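Local coordinates for VgrG protein (Vibrio cholerae, PDB 4DTH) that binds ATP and magnesium through its actin cross-linking domain, and as a toxin probably uses them to join G-actin monomers covalently, at residues S42-Y48 with M59-D63; G33-P39 with K148-G154. The contacts are given in a common frame with arbitrary orientation. Where two conformers were deposited one is given. Numbering follows the deposited sequence.

Interaction 1: S42-Y48 with M59-D63; sequences SAQKFGY and MLTKD. With GOL (glycerol), chain C.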
loop_
_atom_site.group_PDB
_atom_site.type_symbol
_atom_site.label_atom_id
_atom_site.label_comp_id
_atom_site.label_asym_id
_atom_site.label_seq_id
_atom_site.Cartn_x
_atom_site.Cartn_y
_atom_site.Cartn_z
ATOM N N SER A 42 11.797 -11.174 -12.387
ATOM C CA SER A 42 12.782 -10.541 -11.493
ATOM C C SER A 42 12.066 -10.070 -10.226
ATOM O O SER A 42 10.854 -9.840 -10.258
ATOM C CB SER A 42 13.386 -9.301 -12.152
ATOM O OG SER A 42 14.385 -9.610 -13.105
ATOM N N ALA A 43 12.817 -9.874 -9.128
ATOM C CA ALA A 43 12.258 -9.334 -7.890
ATOM C C ALA A 43 11.868 -7.875 -8.160
ATOM O O ALA A 43 12.467 -7.235 -9.034
ATOM C CB ALA A 43 13.287 -9.400 -6.770
ATOM N N GLN A 44 10.853 -7.367 -7.435
ATOM C CA GLN A 44 10.374 -6.001 -7.621
ATOM C C GLN A 44 11.457 -4.961 -7.278
ATOM O O GLN A 44 11.593 -3.976 -7.992
ATOM C CB GLN A 44 9.076 -5.748 -6.828
ATOM C CG GLN A 44 7.982 -6.836 -6.970
ATOM C CD GLN A 44 7.481 -7.075 -8.380
ATOM O OE1 GLN A 44 7.457 -8.212 -8.871
ATOM N NE2 GLN A 44 7.045 -6.020 -9.052
ATOM N N LYS A 45 12.241 -5.195 -6.213
ATOM C CA LYS A 45 13.285 -4.272 -5.767
ATOM C C LYS A 45 14.595 -4.449 -6.514
ATOM O O LYS A 45 15.069 -5.575 -6.630
ATOM C CB LYS A 45 13.521 -4.422 -4.250
ATOM C CG LYS A 45 12.393 -3.859 -3.392
ATOM C CD LYS A 45 11.369 -4.895 -2.954
ATOM C CE LYS A 45 11.627 -5.378 -1.550
ATOM N NZ LYS A 45 10.361 -5.616 -0.814
ATOM N N PHE A 46 15.179 -3.339 -7.026
ATOM C CA PHE A 46 16.481 -3.394 -7.705
ATOM C C PHE A 46 17.528 -2.503 -7.051
ATOM O O PHE A 46 18.707 -2.536 -7.418
ATOM C CB PHE A 46 16.373 -3.179 -9.226
ATOM C CG PHE A 46 15.919 -1.814 -9.685
ATOM C CD1 PHE A 46 14.565 -1.524 -9.824
ATOM C CD2 PHE A 46 16.843 -0.839 -10.038
ATOM C CE1 PHE A 46 14.144 -0.269 -10.280
ATOM C CE2 PHE A 46 16.422 0.413 -10.505
ATOM C CZ PHE A 46 15.075 0.689 -10.615
ATOM N N GLY A 47 17.105 -1.751 -6.041
ATOM C CA GLY A 47 18.006 -0.885 -5.303
ATOM C C GLY A 47 17.318 -0.076 -4.230
ATOM O O GLY A 47 16.113 -0.217 -3.999
ATOM N N TYR A 48 18.091 0.781 -3.579
ATOM C CA TYR A 48 17.580 1.681 -2.559
ATOM C C TYR A 48 18.477 2.885 -2.386
ATOM O O TYR A 48 19.646 2.882 -2.812
ATOM C CB TYR A 48 17.299 0.962 -1.212
ATOM C CG TYR A 48 18.521 0.409 -0.511
ATOM C CD1 TYR A 48 19.032 -0.843 -0.843
ATOM C CD2 TYR A 48 19.123 1.103 0.534
ATOM C CE1 TYR A 48 20.132 -1.377 -0.173
ATOM C CE2 TYR A 48 20.227 0.581 1.209
ATOM C CZ TYR A 48 20.720 -0.665 0.858
ATOM O OH TYR A 48 21.805 -1.192 1.513
ATOM N N MET A 59 13.036 2.648 -1.572
ATOM C CA MET A 59 13.430 1.571 -2.466
ATOM C C MET A 59 13.194 1.974 -3.913
ATOM O O MET A 59 12.260 2.715 -4.214
ATOM C CB MET A 59 12.588 0.310 -2.176
ATOM C CG MET A 59 12.809 -0.287 -0.809
ATOM S SD MET A 59 11.631 -1.626 -0.597
ATOM C CE MET A 59 12.032 -2.186 1.013
ATOM N N LEU A 60 14.005 1.426 -4.815
ATOM C CA LEU A 60 13.825 1.591 -6.257
ATOM C C LEU A 60 13.160 0.307 -6.718
ATOM O O LEU A 60 13.711 -0.784 -6.517
ATOM C CB LEU A 60 15.179 1.780 -6.960
ATOM C CG LEU A 60 15.710 3.216 -6.992
ATOM C CD1 LEU A 60 16.357 3.598 -5.685
ATOM C CD2 LEU A 60 16.706 3.372 -8.100
ATOM N N THR A 61 11.948 0.418 -7.267
ATOM C CA THR A 61 11.200 -0.765 -7.679
ATOM C C THR A 61 10.663 -0.661 -9.096
ATOM O O THR A 61 10.437 0.445 -9.605
ATOM C CB THR A 61 9.998 -1.044 -6.713
ATOM O OG1 THR A 61 8.963 -0.078 -6.924
ATOM C CG2 THR A 61 10.386 -1.069 -5.227
ATOM N N LYS A 62 10.381 -1.822 -9.702
ATOM C CA LYS A 62 9.653 -1.884 -10.960
ATOM C C LYS A 62 8.172 -1.845 -10.555
ATOM O O LYS A 62 7.811 -2.308 -9.466
ATOM C CB LYS A 62 9.992 -3.143 -11.786
ATOM C CG LYS A 62 9.788 -4.490 -11.087
ATOM C CD LYS A 62 9.848 -5.640 -12.094
ATOM C CE LYS A 62 9.881 -6.974 -11.398
ATOM N NZ LYS A 62 9.730 -8.111 -12.349
ATOM N N ASP A 63 7.328 -1.272 -11.401
ATOM C CA ASP A 63 5.919 -1.140 -11.053
ATOM C C ASP A 63 5.007 -1.692 -12.152
ATOM O O ASP A 63 4.712 -2.888 -12.139
ATOM C CB ASP A 63 5.625 0.336 -10.692
ATOM C CG ASP A 63 4.227 0.694 -10.206
ATOM O OD1 ASP A 63 3.466 -0.227 -9.824
ATOM O OD2 ASP A 63 3.907 1.899 -10.184
HETATM C C1 GOL C . 5.136 -8.394 -13.729
HETATM O O1 GOL C . 4.491 -7.149 -13.510
HETATM C C2 GOL C . 5.785 -8.925 -12.472
HETATM O O2 GOL C . 6.779 -8.002 -12.029
HETATM C C3 GOL C . 6.442 -10.247 -12.785
HETATM O O3 GOL C . 7.100 -10.773 -11.641
#
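A classic beta bulge interrupts the antiparallel pairing of 42-48 with 59-63: Phe46 and Gly47 both lie opposite Leu60, so the register slips by one between the Lys45-Thr61 and Tyr48-Met59 pairs. Leu60 serves both bulge residues, its O accepting from Phe46 N (3.0 Å) and its N donating to Gly47 O (2.8 Å). The Phe46 ring presents a face to Leu60, whose CB sits 4.0 Å from the ring centroid in a CH-pi contact. Beyond the bulge, Lys62 N donates to Gln44 O (3.0 Å). The extended Lys62 side chain then runs back along 42-44, and its NZ donates to Ser42 O (2.9 Å) and to O2 of a glycerol (3.0 Å), probably from the crystallisation liquor. On the face opposite Leu60, shared by Lys45, Tyr48, Met59 and Thr61, Lys45 CG packs against Met59 SD (3.7 Å), and Thr61 OG1 hydrogen-bonds to Glu90 O on strand 85-97. Together these contacts form a bulged beta hairpin of strands 45-51 and 56-68, built into the large mixed sheet of the actin cross-linking domain.

Interaction 2: G33-P39 with K148-G154; sequences GLVVAMP and KHVIAAG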
loop_
_atom_site.group_PDB
_atom_site.type_symbol
_atom_site.label_atom_id
_atom_site.label_comp_id
_atom_site.label_asym_id
_atom_site.label_seq_id
_atom_site.Cartn_x
_atom_site.Cartn_y
_atom_site.Cartn_z
ATOM N N GLY A 33 8.836 9.650 -17.393
ATOM C CA GLY A 33 9.970 10.009 -18.235
ATOM C C GLY A 33 10.964 8.911 -18.518
ATOM O O GLY A 33 11.879 9.118 -19.319
ATOM N N LEU A 34 10.832 7.761 -17.834
ATOM C CA LEU A 34 11.752 6.639 -18.017
ATOM C C LEU A 34 11.095 5.315 -17.687
ATOM O O LEU A 34 9.983 5.267 -17.139
ATOM C CB LEU A 34 13.054 6.821 -17.176
ATOM C CG LEU A 34 12.937 6.918 -15.637
ATOM C CD1 LEU A 34 12.669 5.572 -14.994
ATOM C CD2 LEU A 34 14.231 7.380 -15.036
ATOM N N VAL A 35 11.827 4.237 -17.978
ATOM C CA VAL A 35 11.462 2.875 -17.619
ATOM C C VAL A 35 12.701 2.140 -17.096
ATOM O O VAL A 35 13.830 2.566 -17.338
ATOM C CB VAL A 35 10.846 2.110 -18.822
ATOM C CG1 VAL A 35 9.448 2.644 -19.183
ATOM C CG2 VAL A 35 11.792 2.104 -20.034
ATOM N N VAL A 36 12.473 1.020 -16.406
ATOM C CA VAL A 36 13.507 0.076 -16.001
ATOM C C VAL A 36 13.216 -1.203 -16.795
ATOM O O VAL A 36 12.050 -1.585 -16.946
ATOM C CB VAL A 36 13.605 -0.193 -14.468
ATOM C CG1 VAL A 36 12.314 -0.794 -13.897
ATOM C CG2 VAL A 36 14.810 -1.087 -14.134
ATOM N N ALA A 37 14.253 -1.838 -17.326
ATOM C CA ALA A 37 14.080 -3.123 -17.998
ATOM C C ALA A 37 14.882 -4.134 -17.200
ATOM O O ALA A 37 15.977 -3.824 -16.715
ATOM C CB ALA A 37 14.540 -3.062 -19.432
ATOM N N MET A 38 14.285 -5.299 -16.957
ATOM C CA MET A 38 14.890 -6.347 -16.142
ATOM C C MET A 38 14.520 -7.725 -16.689
ATOM O O MET A 38 13.507 -7.813 -17.392
ATOM C CB MET A 38 14.362 -6.238 -14.703
ATOM C CG MET A 38 15.182 -5.337 -13.838
ATOM S SD MET A 38 14.739 -5.480 -12.096
ATOM C CE MET A 38 13.405 -4.449 -12.048
ATOM N N PRO A 39 15.249 -8.821 -16.328
ATOM C CA PRO A 39 14.810 -10.163 -16.761
ATOM C C PRO A 39 13.381 -10.458 -16.304
ATOM O O PRO A 39 12.932 -9.912 -15.297
ATOM C CB PRO A 39 15.781 -11.107 -16.039
ATOM C CG PRO A 39 16.994 -10.287 -15.773
ATOM C CD PRO A 39 16.472 -8.903 -15.497
ATOM N N LYS A 148 21.290 -6.583 -12.668
ATOM C CA LYS A 148 20.696 -7.071 -13.909
ATOM C C LYS A 148 19.469 -6.225 -14.267
ATOM O O LYS A 148 18.328 -6.678 -14.183
ATOM C CB LYS A 148 20.361 -8.574 -13.813
ATOM C CG LYS A 148 20.986 -9.397 -14.929
ATOM C CD LYS A 148 20.814 -10.897 -14.704
ATOM C CE LYS A 148 21.197 -11.690 -15.928
ATOM N NZ LYS A 148 20.078 -11.755 -16.891
ATOM N N HIS A 149 19.726 -4.961 -14.624
ATOM C CA HIS A 149 18.709 -3.993 -15.033
ATOM C C HIS A 149 19.330 -2.940 -15.932
ATOM O O HIS A 149 20.554 -2.800 -15.971
ATOM C CB HIS A 149 18.041 -3.308 -13.804
ATOM C CG HIS A 149 18.855 -2.195 -13.202
ATOM N ND1 HIS A 149 19.785 -2.437 -12.206
ATOM C CD2 HIS A 149 18.870 -0.871 -13.500
ATOM C CE1 HIS A 149 20.330 -1.264 -11.926
ATOM N NE2 HIS A 149 19.809 -0.291 -12.679
ATOM N N VAL A 150 18.483 -2.190 -16.641
ATOM C CA VAL A 150 18.885 -1.016 -17.416
ATOM C C VAL A 150 17.834 0.064 -17.201
ATOM O O VAL A 150 16.658 -0.248 -16.977
ATOM C CB VAL A 150 19.175 -1.249 -18.933
ATOM C CG1 VAL A 150 20.373 -2.164 -19.149
ATOM C CG2 VAL A 150 17.948 -1.755 -19.695
ATOM N N ILE A 151 18.256 1.325 -17.277
ATOM C CA ILE A 151 17.352 2.474 -17.178
ATOM C C ILE A 151 17.332 3.100 -18.566
ATOM O O ILE A 151 18.399 3.368 -19.130
ATOM C CB ILE A 151 17.830 3.492 -16.094
ATOM C CG1 ILE A 151 17.880 2.858 -14.679
ATOM C CG2 ILE A 151 16.975 4.791 -16.127
ATOM C CD1 ILE A 151 16.489 2.404 -14.084
ATOM N N ALA A 152 16.135 3.365 -19.099
ATOM C CA ALA A 152 15.995 3.965 -20.422
ATOM C C ALA A 152 14.931 5.044 -20.451
ATOM O O ALA A 152 13.893 4.911 -19.806
ATOM C CB ALA A 152 15.697 2.904 -21.465
ATOM N N ALA A 153 15.190 6.108 -21.216
ATOM C CA ALA A 153 14.286 7.247 -21.375
ATOM C C ALA A 153 12.978 6.856 -22.030
ATOM O O ALA A 153 12.941 5.929 -22.847
ATOM C CB ALA A 153 14.959 8.304 -22.222
ATOM N N GLY A 154 11.921 7.580 -21.673
ATOM C CA GLY A 154 10.592 7.382 -22.235
ATOM C C GLY A 154 10.081 5.979 -22.007
ATOM O O GLY A 154 10.092 5.492 -20.874
#
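Five backbone hydrogen bonds join 33-39 to 148-154. Val35 and Ala152 exchange two, Val35 N to Ala152 O at 2.8 Å and Ala152 N to Val35 O at 3.0 Å; Ala37 and Val150 repeat the pattern, with Ala37 N to Val150 O at 2.9 Å and Val150 N to Ala37 O at 3.0 Å. The fifth runs from Gly154 N to Gly33 O (2.8 Å), between glycines whose positive phi angles suit that residue. These bonds make strands 34-38 and 150-153 antiparallel neighbours in the mixed sheet, although 108 residues separate the two segments. Strand 34-38 has strand 85-97 as its other neighbour, where Val36 and Met38 find backbone partners in His87 and Gln85. Ile151 likewise bonds through its backbone to His127 and Gln128, and Ala153 N donates to Asn126 OD1. Both ring nitrogens of His149 are engaged, ND1 with Asn146 O and NE2 with Leu130 N. By contrast, Leu34 N and Lys148 O are buried without a polar partner; the carbonyl oxygen of Lys148 lies 3.2 Å from Pro39 CD. At the non-hydrogen-bonded pair, Val36 CG2 meets Ile151 CD1 (3.9 Å); on the opposite face, with Val35 and Ala152, Ala37 CB touches Val150 CG2 (3.7 Å).

Interactions 1 and 2 belong to the same sheet, their centres about 11 Å apart, and interaction 1 is nested within the chain loop that interaction 2 closes. Strand 34-38 leads directly to strand 45-51, and Ser42 OG hydrogen-bonds to Pro39 O in the connection. The contacts meet through packing: Met38 CE lies 3.7 Å from Lys62 CB and 3.9 Å from Phe46 CD1, while Val36 CG2 approaches Phe46 CZ at 4.0 Å. Interaction 1 is nearer the nucleotide site, with the Thr61 side chain about 5 Å from a magnesium ion and that of Lys45 about 6 Å from ATP. In interaction 2, the Val36 side chain is about 13 Å from magnesium.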